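Local coordinates for flagellar hook protein FlgE (Caulobacter crescentus CB15, PDB 5AY6) that probably builds, as the hook subunit, the flexible universal joint that links the flagellar motor to its filament, this chain being an inner fragment of the subunit, at residues A[21-26]-A[186-191]; A[50-55]-A[67-72]; A[56-61]-A[144-149]; A[63-68]-A[85-90]; A[77-82]-A[110-115]. One frame throughout, in Å; residues are numbered along the deposited sequence.

Contact 1 of 5, residues A[21-26]-A[186-191]; sequences AAVSYK and SMLKGP
Val23 carries this contact, and its two methyls divide the work. CG1 stands anti to the backbone N (chi1 167°) and enters the bend at Lys189-Pro191, 3.7 Å from the carbonyl oxygen Lys189 O and 3.9 Å from Pro191 CD. CG2, beside the backbone N, reaches back to the strand, where it meets Leu188 CD1 at 4.0 Å; the two side chains run antiparallel past one another. A beta-branched valine suits the place because one short side chain can touch two surfaces at once. Pro191 offers a rigid ring that crosses Val23 at about a right angle, while its CB lies 3.8 Å from Ser24 OG, a hydroxyl whose hydrogen bond goes to Ser53. No hydrogen bond joins the two segments; methyls rest on a carbonyl oxygen, a proline ring and a leucine. Lys189 turns its end away: NZ bonds to Gly190 O at 3.0 Å, approaching from above the carbonyl plane, and also to Gln195 O, with a cation-pi contact to Trp196. Tyr145 and Met152 pack on Leu188. The result is characteristic of a junction between two beta domains, the start of strand 24-39 in one five-stranded antiparallel sheet meeting the end of strand 180-189 in another.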
# COMPACT_ATOMS: atom_id res chain seq x y z
N ALA A 21 11.48 -3.14 3.87
CA ALA A 21 11.25 -3.18 5.31
C ALA A 21 10.13 -2.23 5.73
O ALA A 21 9.47 -2.46 6.73
CB ALA A 21 12.52 -2.84 6.05
N ALA A 22 9.92 -1.17 4.96
CA ALA A 22 8.84 -0.22 5.25
C ALA A 22 7.46 -0.78 4.85
O ALA A 22 6.43 -0.21 5.21
CB ALA A 22 9.09 1.10 4.54
N VAL A 23 7.44 -1.88 4.11
CA VAL A 23 6.18 -2.51 3.75
C VAL A 23 5.96 -3.79 4.56
O VAL A 23 4.86 -4.04 5.04
CB VAL A 23 6.11 -2.83 2.23
CG1 VAL A 23 4.96 -3.77 1.92
CG2 VAL A 23 5.98 -1.54 1.44
N SER A 24 7.02 -4.59 4.72
CA SER A 24 6.98 -5.76 5.58
C SER A 24 8.11 -5.69 6.60
O SER A 24 9.27 -5.91 6.28
CB SER A 24 7.08 -7.05 4.78
OG SER A 24 5.93 -7.23 3.98
N TYR A 25 7.74 -5.39 7.84
CA TYR A 25 8.72 -5.09 8.87
C TYR A 25 8.92 -6.24 9.85
O TYR A 25 8.02 -6.58 10.61
CB TYR A 25 8.29 -3.82 9.62
CG TYR A 25 9.06 -3.55 10.88
CD1 TYR A 25 10.40 -3.16 10.84
CD2 TYR A 25 8.45 -3.65 12.12
CE1 TYR A 25 11.10 -2.89 12.00
CE2 TYR A 25 9.15 -3.39 13.29
CZ TYR A 25 10.47 -3.01 13.22
OH TYR A 25 11.17 -2.75 14.37
N LYS A 26 10.11 -6.83 9.83
CA LYS A 26 10.45 -7.88 10.79
C LYS A 26 10.93 -7.26 12.09
O LYS A 26 11.90 -6.50 12.10
CB LYS A 26 11.52 -8.82 10.24
CG LYS A 26 11.84 -9.96 11.20
CD LYS A 26 13.29 -10.40 11.08
CE LYS A 26 13.62 -10.78 9.65
NZ LYS A 26 15.09 -10.70 9.38
N SER A 186 4.09 5.67 -8.99
CA SER A 186 5.03 5.19 -7.99
C SER A 186 4.54 3.89 -7.39
O SER A 186 3.37 3.76 -7.04
CB SER A 186 5.22 6.24 -6.89
OG SER A 186 5.75 7.44 -7.42
N MET A 187 5.43 2.91 -7.29
CA MET A 187 5.01 1.58 -6.88
C MET A 187 5.95 0.91 -5.89
O MET A 187 7.17 1.13 -5.91
CB MET A 187 4.84 0.69 -8.12
CG MET A 187 3.55 0.95 -8.89
SD MET A 187 3.58 0.23 -10.53
CE MET A 187 4.96 1.11 -11.25
N LEU A 188 5.36 0.11 -5.02
CA LEU A 188 6.07 -0.69 -4.03
C LEU A 188 5.62 -2.13 -4.17
O LEU A 188 4.43 -2.39 -4.35
CB LEU A 188 5.79 -0.20 -2.61
CG LEU A 188 6.45 1.08 -2.11
CD1 LEU A 188 5.65 1.64 -0.94
CD2 LEU A 188 7.89 0.79 -1.69
N LYS A 189 6.56 -3.06 -4.07
CA LYS A 189 6.19 -4.47 -3.98
C LYS A 189 5.37 -4.69 -2.72
O LYS A 189 5.78 -4.31 -1.63
CB LYS A 189 7.43 -5.37 -3.97
CG LYS A 189 7.09 -6.86 -3.99
CD LYS A 189 6.50 -7.26 -5.33
CE LYS A 189 5.93 -8.67 -5.29
NZ LYS A 189 4.68 -8.73 -4.49
N GLY A 190 4.19 -5.28 -2.88
CA GLY A 190 3.33 -5.58 -1.74
C GLY A 190 3.67 -6.93 -1.14
O GLY A 190 4.44 -7.70 -1.72
N PRO A 191 3.09 -7.23 0.03
CA PRO A 191 3.36 -8.49 0.73
C PRO A 191 2.70 -9.69 0.07
O PRO A 191 3.14 -10.83 0.26
CB PRO A 191 2.79 -8.24 2.13
CG PRO A 191 1.75 -7.20 1.94
CD PRO A 191 2.22 -6.33 0.81

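Contact 2 of 5, residues A[50-55]-A[67-72]; sequences VVYSST and YLVDIK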
# COMPACT_ATOMS: atom_id res chain seq x y z
N VAL A 50 8.52 -12.22 13.80
CA VAL A 50 7.24 -11.55 13.69
C VAL A 50 7.32 -10.47 12.63
O VAL A 50 8.15 -9.56 12.72
CB VAL A 50 6.79 -10.95 15.03
CG1 VAL A 50 5.38 -10.37 14.92
CG2 VAL A 50 6.85 -12.00 16.13
N VAL A 51 6.47 -10.57 11.62
CA VAL A 51 6.50 -9.62 10.52
C VAL A 51 5.17 -8.89 10.40
O VAL A 51 4.15 -9.51 10.08
CB VAL A 51 6.83 -10.31 9.18
CG1 VAL A 51 6.94 -9.29 8.06
CG2 VAL A 51 8.10 -11.14 9.29
N TYR A 52 5.18 -7.59 10.68
CA TYR A 52 4.03 -6.74 10.41
C TYR A 52 4.12 -6.21 8.99
O TYR A 52 5.18 -5.76 8.57
CB TYR A 52 3.98 -5.55 11.38
CG TYR A 52 3.80 -5.90 12.84
CD1 TYR A 52 2.55 -6.16 13.36
CD2 TYR A 52 4.89 -5.92 13.70
CE1 TYR A 52 2.37 -6.46 14.70
CE2 TYR A 52 4.73 -6.21 15.04
CZ TYR A 52 3.47 -6.48 15.54
OH TYR A 52 3.31 -6.77 16.87
N SER A 53 3.01 -6.27 8.26
CA SER A 53 2.97 -5.72 6.91
C SER A 53 1.87 -4.68 6.74
O SER A 53 0.80 -4.80 7.32
CB SER A 53 2.78 -6.84 5.88
OG SER A 53 3.94 -7.66 5.81
N SER A 54 2.16 -3.67 5.93
CA SER A 54 1.16 -2.67 5.58
C SER A 54 0.08 -3.29 4.69
O SER A 54 0.36 -4.09 3.80
CB SER A 54 1.83 -1.49 4.87
OG SER A 54 0.88 -0.73 4.14
N THR A 55 -1.17 -2.92 4.95
CA THR A 55 -2.30 -3.40 4.16
C THR A 55 -2.40 -2.72 2.81
O THR A 55 -3.13 -3.18 1.93
CB THR A 55 -3.62 -3.17 4.89
OG1 THR A 55 -3.76 -1.76 5.16
CG2 THR A 55 -3.67 -3.95 6.20
N TYR A 67 -3.15 -3.84 10.44
CA TYR A 67 -1.88 -4.32 9.91
C TYR A 67 -1.96 -5.82 9.63
O TYR A 67 -2.70 -6.54 10.29
CB TYR A 67 -0.74 -4.03 10.89
CG TYR A 67 -0.65 -2.59 11.36
CD1 TYR A 67 -0.04 -1.61 10.57
CD2 TYR A 67 -1.15 -2.20 12.60
CE1 TYR A 67 0.05 -0.29 11.00
CE2 TYR A 67 -1.06 -0.88 13.03
CZ TYR A 67 -0.46 0.06 12.23
OH TYR A 67 -0.37 1.38 12.65
N LEU A 68 -1.19 -6.29 8.65
CA LEU A 68 -1.07 -7.72 8.42
C LEU A 68 0.04 -8.28 9.30
O LEU A 68 1.02 -7.58 9.57
CB LEU A 68 -0.78 -8.03 6.95
CG LEU A 68 -1.76 -7.49 5.91
CD1 LEU A 68 -1.39 -7.97 4.52
CD2 LEU A 68 -3.18 -7.90 6.27
N VAL A 69 -0.12 -9.52 9.75
CA VAL A 69 0.89 -10.16 10.59
C VAL A 69 1.23 -11.57 10.12
O VAL A 69 0.33 -12.38 9.86
CB VAL A 69 0.44 -10.25 12.07
CG1 VAL A 69 1.48 -10.98 12.90
CG2 VAL A 69 0.17 -8.87 12.64
N ASP A 70 2.52 -11.85 9.99
CA ASP A 70 3.00 -13.22 9.77
C ASP A 70 3.86 -13.67 10.94
O ASP A 70 4.73 -12.93 11.41
CB ASP A 70 3.82 -13.32 8.48
CG ASP A 70 2.98 -13.12 7.23
OD1 ASP A 70 1.90 -13.74 7.12
OD2 ASP A 70 3.41 -12.33 6.36
N ILE A 71 3.61 -14.88 11.43
CA ILE A 71 4.47 -15.48 12.44
C ILE A 71 5.28 -16.60 11.79
O ILE A 71 4.70 -17.54 11.22
CB ILE A 71 3.68 -16.05 13.63
CG1 ILE A 71 2.64 -15.04 14.11
CG2 ILE A 71 4.64 -16.43 14.75
CD1 ILE A 71 3.24 -13.75 14.62
N LYS A 72 6.60 -16.50 11.85
CA LYS A 72 7.45 -17.43 11.14
C LYS A 72 8.37 -18.20 12.08
O LYS A 72 8.85 -17.67 13.08
CB LYS A 72 8.28 -16.70 10.08
CG LYS A 72 7.45 -16.00 9.02
CD LYS A 72 8.32 -15.47 7.89
CE LYS A 72 7.50 -14.78 6.82
NZ LYS A 72 8.34 -14.36 5.66
O HOH W 1 3.19 -9.77 7.43
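Two neighbouring strands of an antiparallel beta hairpin meet here, 45-53 and 64-73, with their short axes at 158°. Two hydrogen-bonded pairs, Val51 with Asp70 and Ser53 with Leu68, alternate with the non-hydrogen-bonded pairs Val50-Ile71 and Tyr52-Val69; the two side chains of each pair share a face and successive pairs alternate. On the buried face Tyr52 and Val69 run alongside in one direction. Val69 CG2 comes obliquely to the ring, 3.7 Å from Tyr52 CD1. Val50 and Ile71 are placed in the same manner, Val50 CG1 being 4.0 Å from Ile71 CD1; beta-branched and aromatic residues suit an extended strand whose face is packed against Val27 and Leu144. Toward the turn, Thr55 crosses Leu68 obliquely, with CG2 4.0 Å from Leu68 CD2. The other face is more polar, carrying Val51, Ser53, Leu68 and Asp70. The backbone bonds are nearly straight, and Ser53 N to Leu68 O is short at 2.7 Å although the donor sits above the carbonyl plane. Asp70 OD1 is taken by Thr80 and Ser53 OG bonds to Ser24, leaving OD2 for a water. That water donates to Asp70 OD2 and to Val51 O and accepts from Ser53 OG, each at 2.8 Å.

Contact 3 of 5, residues A[56-61]-A[144-149]; sequences GIANPV and LYDPST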
# COMPACT_ATOMS: atom_id res chain seq x y z
N GLY A 56 -1.71 -1.60 2.65
CA GLY A 56 -1.81 -0.81 1.43
C GLY A 56 -3.12 -0.05 1.36
O GLY A 56 -3.46 0.52 0.33
N ILE A 57 -3.85 -0.05 2.47
CA ILE A 57 -5.14 0.62 2.58
C ILE A 57 -5.08 1.61 3.73
O ILE A 57 -4.63 1.28 4.83
CB ILE A 57 -6.27 -0.39 2.81
CG1 ILE A 57 -6.36 -1.38 1.64
CG2 ILE A 57 -7.61 0.33 2.99
CD1 ILE A 57 -7.35 -2.49 1.87
N ALA A 58 -5.53 2.84 3.47
CA ALA A 58 -5.40 3.94 4.42
C ALA A 58 -5.97 3.62 5.80
O ALA A 58 -7.13 3.21 5.93
CB ALA A 58 -6.06 5.19 3.86
N ASN A 59 -5.13 3.79 6.82
CA ASN A 59 -5.57 3.76 8.21
C ASN A 59 -5.97 5.17 8.65
O ASN A 59 -5.42 6.15 8.15
CB ASN A 59 -4.46 3.21 9.12
CG ASN A 59 -4.37 1.69 9.10
OD1 ASN A 59 -5.39 1.00 9.04
ND2 ASN A 59 -3.15 1.18 9.18
N PRO A 60 -6.92 5.28 9.58
CA PRO A 60 -7.60 4.17 10.25
C PRO A 60 -8.74 3.61 9.42
O PRO A 60 -9.24 4.28 8.51
CB PRO A 60 -8.12 4.81 11.54
CG PRO A 60 -8.39 6.23 11.15
CD PRO A 60 -7.34 6.59 10.13
N VAL A 61 -9.13 2.38 9.73
CA VAL A 61 -10.28 1.75 9.11
C VAL A 61 -11.33 1.51 10.17
O VAL A 61 -11.12 0.69 11.07
CB VAL A 61 -9.91 0.41 8.44
CG1 VAL A 61 -11.17 -0.29 7.92
CG2 VAL A 61 -8.91 0.63 7.31
N LEU A 144 5.36 1.83 9.20
CA LEU A 144 4.93 1.17 7.97
C LEU A 144 4.29 2.11 6.95
O LEU A 144 3.72 3.14 7.30
CB LEU A 144 3.97 0.03 8.29
CG LEU A 144 4.61 -1.16 9.00
CD1 LEU A 144 3.57 -2.21 9.32
CD2 LEU A 144 5.71 -1.73 8.13
N TYR A 145 4.38 1.71 5.69
CA TYR A 145 3.73 2.39 4.58
C TYR A 145 2.24 2.59 4.82
O TYR A 145 1.54 1.68 5.28
CB TYR A 145 3.94 1.61 3.29
CG TYR A 145 3.15 2.14 2.11
CD1 TYR A 145 2.01 1.48 1.66
CD2 TYR A 145 3.54 3.29 1.44
CE1 TYR A 145 1.28 1.96 0.58
CE2 TYR A 145 2.83 3.77 0.36
CZ TYR A 145 1.70 3.11 -0.06
OH TYR A 145 0.99 3.61 -1.13
N ASP A 146 1.77 3.78 4.48
CA ASP A 146 0.34 4.08 4.48
C ASP A 146 0.05 5.02 3.32
O ASP A 146 0.65 6.09 3.22
CB ASP A 146 -0.09 4.73 5.79
CG ASP A 146 -1.60 4.87 5.88
OD1 ASP A 146 -2.14 5.77 5.20
OD2 ASP A 146 -2.22 4.08 6.61
N PRO A 147 -0.88 4.62 2.43
CA PRO A 147 -1.17 5.41 1.22
C PRO A 147 -1.67 6.82 1.53
O PRO A 147 -1.61 7.69 0.66
CB PRO A 147 -2.26 4.58 0.52
CG PRO A 147 -2.81 3.67 1.57
CD PRO A 147 -1.68 3.39 2.51
N SER A 148 -2.12 7.03 2.76
CA SER A 148 -2.66 8.33 3.16
C SER A 148 -1.71 9.14 4.04
O SER A 148 -1.52 10.34 3.80
CB SER A 148 -3.98 8.13 3.90
OG SER A 148 -4.38 9.33 4.55
N THR A 149 -1.10 8.52 5.04
CA THR A 149 -0.34 9.27 6.04
C THR A 149 1.17 9.03 6.01
O THR A 149 1.92 9.73 6.67
CB THR A 149 -0.83 8.95 7.47
OG1 THR A 149 -0.72 7.55 7.72
CG2 THR A 149 -2.29 9.38 7.64
O HOH W 2 -2.04 1.32 5.66
O HOH W 3 -1.08 2.81 8.83
O HOH W 4 -2.84 6.24 8.83
O HOH W 5 -5.37 8.80 6.80
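The Tyr145 ring has Pro147 N over one face, 3.8 Å above the plane and offset toward the rim, while Gly56 CA comes up to its edge near the ring plane, 4.2 Å from Tyr145 CE1. Glycine suits that position, for its backbone has positive phi. The carboxylate of Asp146, whose plane is 41° from the Asn59 amide, holds the two loops together. With CG anti to the backbone N (chi1 -172°), OD2 accepts a nearly straight bond from Asn59 N at 2.9 Å on its syn lone pair. OD1 serves its own loop: Ser148 N meets its anti lone pair at 2.7 Å, an Asx turn widened to an Asx motif by Thr149 N from above the carboxylate plane. Two waters also donate to OD2, one of them bridging to Asn59 ND2, and a third does so weakly. So many donors would probably favour the charged form of Asp146. Beside it the Pro147 ring wedges its CG 3.4 Å from both Gly56 O and Ala58 N, and Ala58 CB rests 3.6 Å from Ser148 CB. Here the loop between strands 45-53 and 64-73 meets the loop between helices 137-140 and 152-157, with Asn59 OD1 bonded to Glu66 on strand 64-73.

Contact 4 of 5, residues A[63-68]-A[85-90]; sequences GNNEYL and YDAATN
Strands 64-73 and 76-86 pair antiparallel at this open end of their hairpin, Asn65 and Tyr85 forming a hydrogen-bonded pair (Asn65 N to Tyr85 O 2.8 Å, Tyr85 N to Asn65 O 2.9 Å), Asn64 facing Asp86 in a non-hydrogen-bonded one, and a longer bond, Ala87 N to Gly63 O at 3.2 Å, carrying the ladder past the strand ends to Gly63 with its positive phi. Tyr67 and Tyr85 cross at about a right angle and meet rim to rim: Tyr67 CD2 is 3.8 Å from Tyr85 CD1, each in the other's ring plane, so the two rings do not stack face to face. Tyrosine suits the site: both rings pack on Val139, and Tyr85 OH bonds to Ile128 O. Asn65 lies over Ala87, whose small methyl leaves room for the amide; ND2 donates to two waters, which in turn donate to Asp86 O and Ala87 O. Asp86 OD2 accepts from Ala88 N, an Asx turn, and from Thr89 N at 2.8 Å, an Asx motif, both from above the carboxylate plane. Near the surface, waters add bridges from the Asn65 amide to the turn's carbonyls, and the carboxylate is probably stabilised as an anion.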
# COMPACT_ATOMS: atom_id res chain seq x y z
N GLY A 63 -12.23 3.30 12.70
CA GLY A 63 -11.72 3.60 14.02
C GLY A 63 -10.46 2.87 14.45
O GLY A 63 -9.95 3.12 15.54
N ASN A 64 -9.95 1.97 13.60
CA ASN A 64 -8.75 1.19 13.92
C ASN A 64 -7.62 1.29 12.90
O ASN A 64 -7.85 1.41 11.69
CB ASN A 64 -9.10 -0.29 14.07
CG ASN A 64 -10.12 -0.55 15.14
OD1 ASN A 64 -10.06 0.03 16.23
ND2 ASN A 64 -11.08 -1.42 14.84
N ASN A 65 -6.39 1.19 13.40
CA ASN A 65 -5.22 0.98 12.56
C ASN A 65 -5.02 -0.51 12.30
O ASN A 65 -4.75 -1.27 13.22
CB ASN A 65 -3.98 1.58 13.22
CG ASN A 65 -4.10 3.08 13.40
OD1 ASN A 65 -4.67 3.77 12.57
ND2 ASN A 65 -3.55 3.59 14.51
N GLU A 66 -5.16 -0.92 11.04
CA GLU A 66 -5.03 -2.34 10.70
C GLU A 66 -3.68 -2.68 10.07
O GLU A 66 -3.14 -1.91 9.28
CB GLU A 66 -6.15 -2.77 9.76
CG GLU A 66 -7.54 -2.60 10.36
CD GLU A 66 -8.63 -3.16 9.48
OE1 GLU A 66 -8.34 -3.53 8.33
OE2 GLU A 66 -9.79 -3.22 9.94
N TYR A 67 -3.15 -3.84 10.44
CA TYR A 67 -1.88 -4.32 9.91
C TYR A 67 -1.96 -5.82 9.63
O TYR A 67 -2.70 -6.54 10.29
CB TYR A 67 -0.74 -4.03 10.89
CG TYR A 67 -0.65 -2.59 11.36
CD1 TYR A 67 -0.04 -1.61 10.57
CD2 TYR A 67 -1.15 -2.20 12.60
CE1 TYR A 67 0.05 -0.29 11.00
CE2 TYR A 67 -1.06 -0.88 13.03
CZ TYR A 67 -0.46 0.06 12.23
OH TYR A 67 -0.37 1.38 12.65
N LEU A 68 -1.19 -6.29 8.65
CA LEU A 68 -1.07 -7.72 8.42
C LEU A 68 0.04 -8.28 9.30
O LEU A 68 1.02 -7.58 9.57
CB LEU A 68 -0.78 -8.03 6.95
CG LEU A 68 -1.76 -7.49 5.91
CD1 LEU A 68 -1.39 -7.97 4.52
CD2 LEU A 68 -3.18 -7.90 6.27
N TYR A 85 -5.71 -2.19 15.83
CA TYR A 85 -5.51 -1.47 17.08
C TYR A 85 -6.36 -0.21 17.10
O TYR A 85 -6.54 0.45 16.07
CB TYR A 85 -4.04 -1.10 17.26
CG TYR A 85 -3.09 -2.27 17.31
CD1 TYR A 85 -2.44 -2.70 16.17
CD2 TYR A 85 -2.84 -2.94 18.50
CE1 TYR A 85 -1.56 -3.77 16.21
CE2 TYR A 85 -1.97 -4.01 18.55
CZ TYR A 85 -1.34 -4.42 17.40
OH TYR A 85 -0.47 -5.48 17.44
N ASP A 86 -6.89 0.13 18.27
CA ASP A 86 -7.66 1.36 18.45
C ASP A 86 -6.79 2.55 18.09
O ASP A 86 -5.67 2.67 18.58
CB ASP A 86 -8.18 1.47 19.88
CG ASP A 86 -9.18 2.59 20.06
OD1 ASP A 86 -10.39 2.29 20.15
OD2 ASP A 86 -8.76 3.76 20.11
N ALA A 87 -7.30 3.42 17.22
CA ALA A 87 -6.49 4.53 16.70
C ALA A 87 -6.22 5.60 17.76
O ALA A 87 -5.27 6.37 17.64
CB ALA A 87 -7.16 5.14 15.49
N ALA A 88 -7.06 5.64 18.79
CA ALA A 88 -6.92 6.63 19.84
C ALA A 88 -6.18 6.06 21.05
O ALA A 88 -5.31 6.73 21.62
CB ALA A 88 -8.29 7.16 20.26
N THR A 89 -6.51 4.83 21.43
CA THR A 89 -6.01 4.26 22.68
C THR A 89 -4.86 3.27 22.50
O THR A 89 -4.23 2.87 23.48
CB THR A 89 -7.13 3.54 23.45
OG1 THR A 89 -7.39 2.28 22.82
CG2 THR A 89 -8.40 4.38 23.47
N ASN A 90 -4.62 2.85 21.25
CA ASN A 90 -3.53 1.95 20.88
C ASN A 90 -3.67 0.51 21.40
O ASN A 90 -2.74 -0.29 21.30
CB ASN A 90 -2.18 2.53 21.33
CG ASN A 90 -2.00 3.96 20.89
OD1 ASN A 90 -2.17 4.89 21.67
ND2 ASN A 90 -1.66 4.15 19.62
O HOH W 6 -3.33 2.03 16.81
O HOH W 7 -3.61 6.34 15.28

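Contact 5 of 5, residues A[77-82]-A[110-115]; sequences IVATGK and TTTRIN
Ala79 lays its methyl against the end of strand 111-113, CB lying 3.7 Å from Arg113 O and 3.8 Å from Thr112 OG1. This is where strand 76-86 carries a classic beta bulge: Val78 and Ala79 both face Ile71 of the neighbouring strand, and the extra residue interrupts the regular antiparallel pairing with strand 64-73. The short strand 111-113 belongs to a separate two-stranded sheet with strand 120-122 and crosses strand 76-86 at 125°, their axes 7.6 Å apart, so no backbone ladder joins them and no direct hydrogen bond is made. A small residue such as alanine suits the crossing because it lets the carbonyl of Arg113 come close. Thr112, with OG1 anti to the backbone N (chi1 -178°), brings its hydroxyl over that methyl, while its CG2 takes the crowded position between N and the carbonyl carbon. Val78 turns its CB toward Ile114 O, 4.2 Å away, and its side chain also touches Tyr48, which Ile114 shares as a neighbour; both branched residues therefore pack against strand 45-53. Arg113 sends its guanidinium away to a salt bridge with Asp98. The oxygens of Val78 and Ile114 lie 3.8 Å apart, two acceptors that cannot bond to each other. One water supplies the donor, giving a hydrogen bond to Val78 O and to Ile114 O at 2.7 Å each.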
# COMPACT_ATOMS: atom_id res chain seq x y z
N ILE A 77 6.00 -19.82 7.60
CA ILE A 77 4.84 -19.19 8.23
C ILE A 77 4.00 -20.24 8.96
O ILE A 77 3.46 -21.15 8.33
CB ILE A 77 3.97 -18.45 7.20
CG1 ILE A 77 4.79 -17.33 6.54
CG2 ILE A 77 2.71 -17.89 7.84
CD1 ILE A 77 4.08 -16.65 5.39
N VAL A 78 3.90 -20.12 10.28
CA VAL A 78 3.07 -21.05 11.05
C VAL A 78 1.72 -20.43 11.40
O VAL A 78 0.77 -21.15 11.72
CB VAL A 78 3.77 -21.50 12.35
CG1 VAL A 78 5.10 -22.16 12.02
CG2 VAL A 78 3.98 -20.33 13.29
N ALA A 79 1.63 -19.10 11.35
CA ALA A 79 0.40 -18.40 11.68
C ALA A 79 0.36 -17.04 11.00
O ALA A 79 1.40 -16.40 10.80
CB ALA A 79 0.26 -18.24 13.19
N THR A 80 -0.83 -16.58 10.65
CA THR A 80 -0.96 -15.34 9.90
C THR A 80 -2.36 -14.75 10.05
O THR A 80 -3.31 -15.46 10.38
CB THR A 80 -0.65 -15.56 8.40
OG1 THR A 80 -0.62 -14.30 7.71
CG2 THR A 80 -1.68 -16.47 7.75
N GLY A 81 -2.48 -13.45 9.82
CA GLY A 81 -3.77 -12.79 9.85
C GLY A 81 -3.69 -11.27 9.89
O GLY A 81 -2.67 -10.68 9.51
N LYS A 82 -4.76 -10.65 10.35
CA LYS A 82 -4.80 -9.20 10.48
C LYS A 82 -5.08 -8.80 11.92
O LYS A 82 -5.87 -9.44 12.61
CB LYS A 82 -5.87 -8.60 9.55
CG LYS A 82 -5.88 -7.09 9.51
CD LYS A 82 -6.65 -6.56 8.31
CE LYS A 82 -8.13 -6.87 8.41
NZ LYS A 82 -8.91 -6.18 7.33
N THR A 110 -6.17 -13.00 22.80
CA THR A 110 -5.02 -13.35 23.65
C THR A 110 -4.05 -14.35 23.03
O THR A 110 -2.88 -14.40 23.41
CB THR A 110 -5.50 -13.91 25.00
OG1 THR A 110 -6.43 -14.97 24.78
CG2 THR A 110 -6.17 -12.82 25.83
N THR A 111 -4.53 -15.16 22.09
CA THR A 111 -3.69 -16.21 21.50
C THR A 111 -3.80 -16.31 19.98
O THR A 111 -4.65 -15.67 19.35
CB THR A 111 -4.05 -17.61 22.07
OG1 THR A 111 -5.37 -17.98 21.67
CG2 THR A 111 -3.94 -17.63 23.59
N THR A 112 -2.92 -17.12 19.40
CA THR A 112 -3.12 -17.66 18.06
C THR A 112 -2.82 -19.14 18.08
O THR A 112 -1.94 -19.59 18.82
CB THR A 112 -2.24 -16.97 16.99
OG1 THR A 112 -2.55 -17.53 15.70
CG2 THR A 112 -0.76 -17.19 17.27
N ARG A 113 -3.55 -19.91 17.28
CA ARG A 113 -3.18 -21.31 17.06
C ARG A 113 -1.91 -21.34 16.23
O ARG A 113 -1.67 -20.44 15.43
CB ARG A 113 -4.31 -22.08 16.36
CG ARG A 113 -5.58 -22.21 17.19
CD ARG A 113 -6.59 -23.16 16.54
NE ARG A 113 -7.25 -22.58 15.37
CZ ARG A 113 -8.24 -23.17 14.70
NH1 ARG A 113 -8.68 -24.36 15.09
NH2 ARG A 113 -8.78 -22.58 13.65
N ILE A 114 -1.08 -22.37 16.43
CA ILE A 114 0.12 -22.53 15.61
C ILE A 114 0.09 -23.84 14.83
O ILE A 114 0.98 -24.11 14.02
CB ILE A 114 1.41 -22.47 16.46
CG1 ILE A 114 1.42 -23.58 17.51
CG2 ILE A 114 1.55 -21.10 17.11
CD1 ILE A 114 2.67 -23.59 18.38
N ASN A 115 -0.93 -24.66 15.08
CA ASN A 115 -1.17 -25.85 14.26
C ASN A 115 -2.65 -26.25 14.30
O ASN A 115 -3.41 -25.74 15.13
CB ASN A 115 -0.28 -27.02 14.71
CG ASN A 115 -0.50 -27.42 16.16
OD1 ASN A 115 -1.63 -27.50 16.64
ND2 ASN A 115 0.60 -27.68 16.87
O HOH W 8 0.74 -23.85 11.39

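How the contacts relate
From the N terminus, contact 1 closes the longest loop: 21-26 meets 186-191, and the other four contacts nest inside it. Contact 2 then closes the hairpin of strands 45-53 and 64-73, and contact 4 starts from the strand that closes contact 2, sharing Tyr67 and Leu68 and pairing 64-73 with 76-86. Contact 3 crosses contact 2 and encloses contacts 4 and 5. Contact 5 follows contact 2 in series but crosses contact 4. Together, contacts 2 and 4 join three neighbouring strands of the five-stranded sheet, contact 5 brings in the two-stranded sheet 111-113/120-122, contact 3 joins the 45-53/64-73 loop to that between helices 137-140 and 152-157, and contact 1 reaches the second five-stranded sheet.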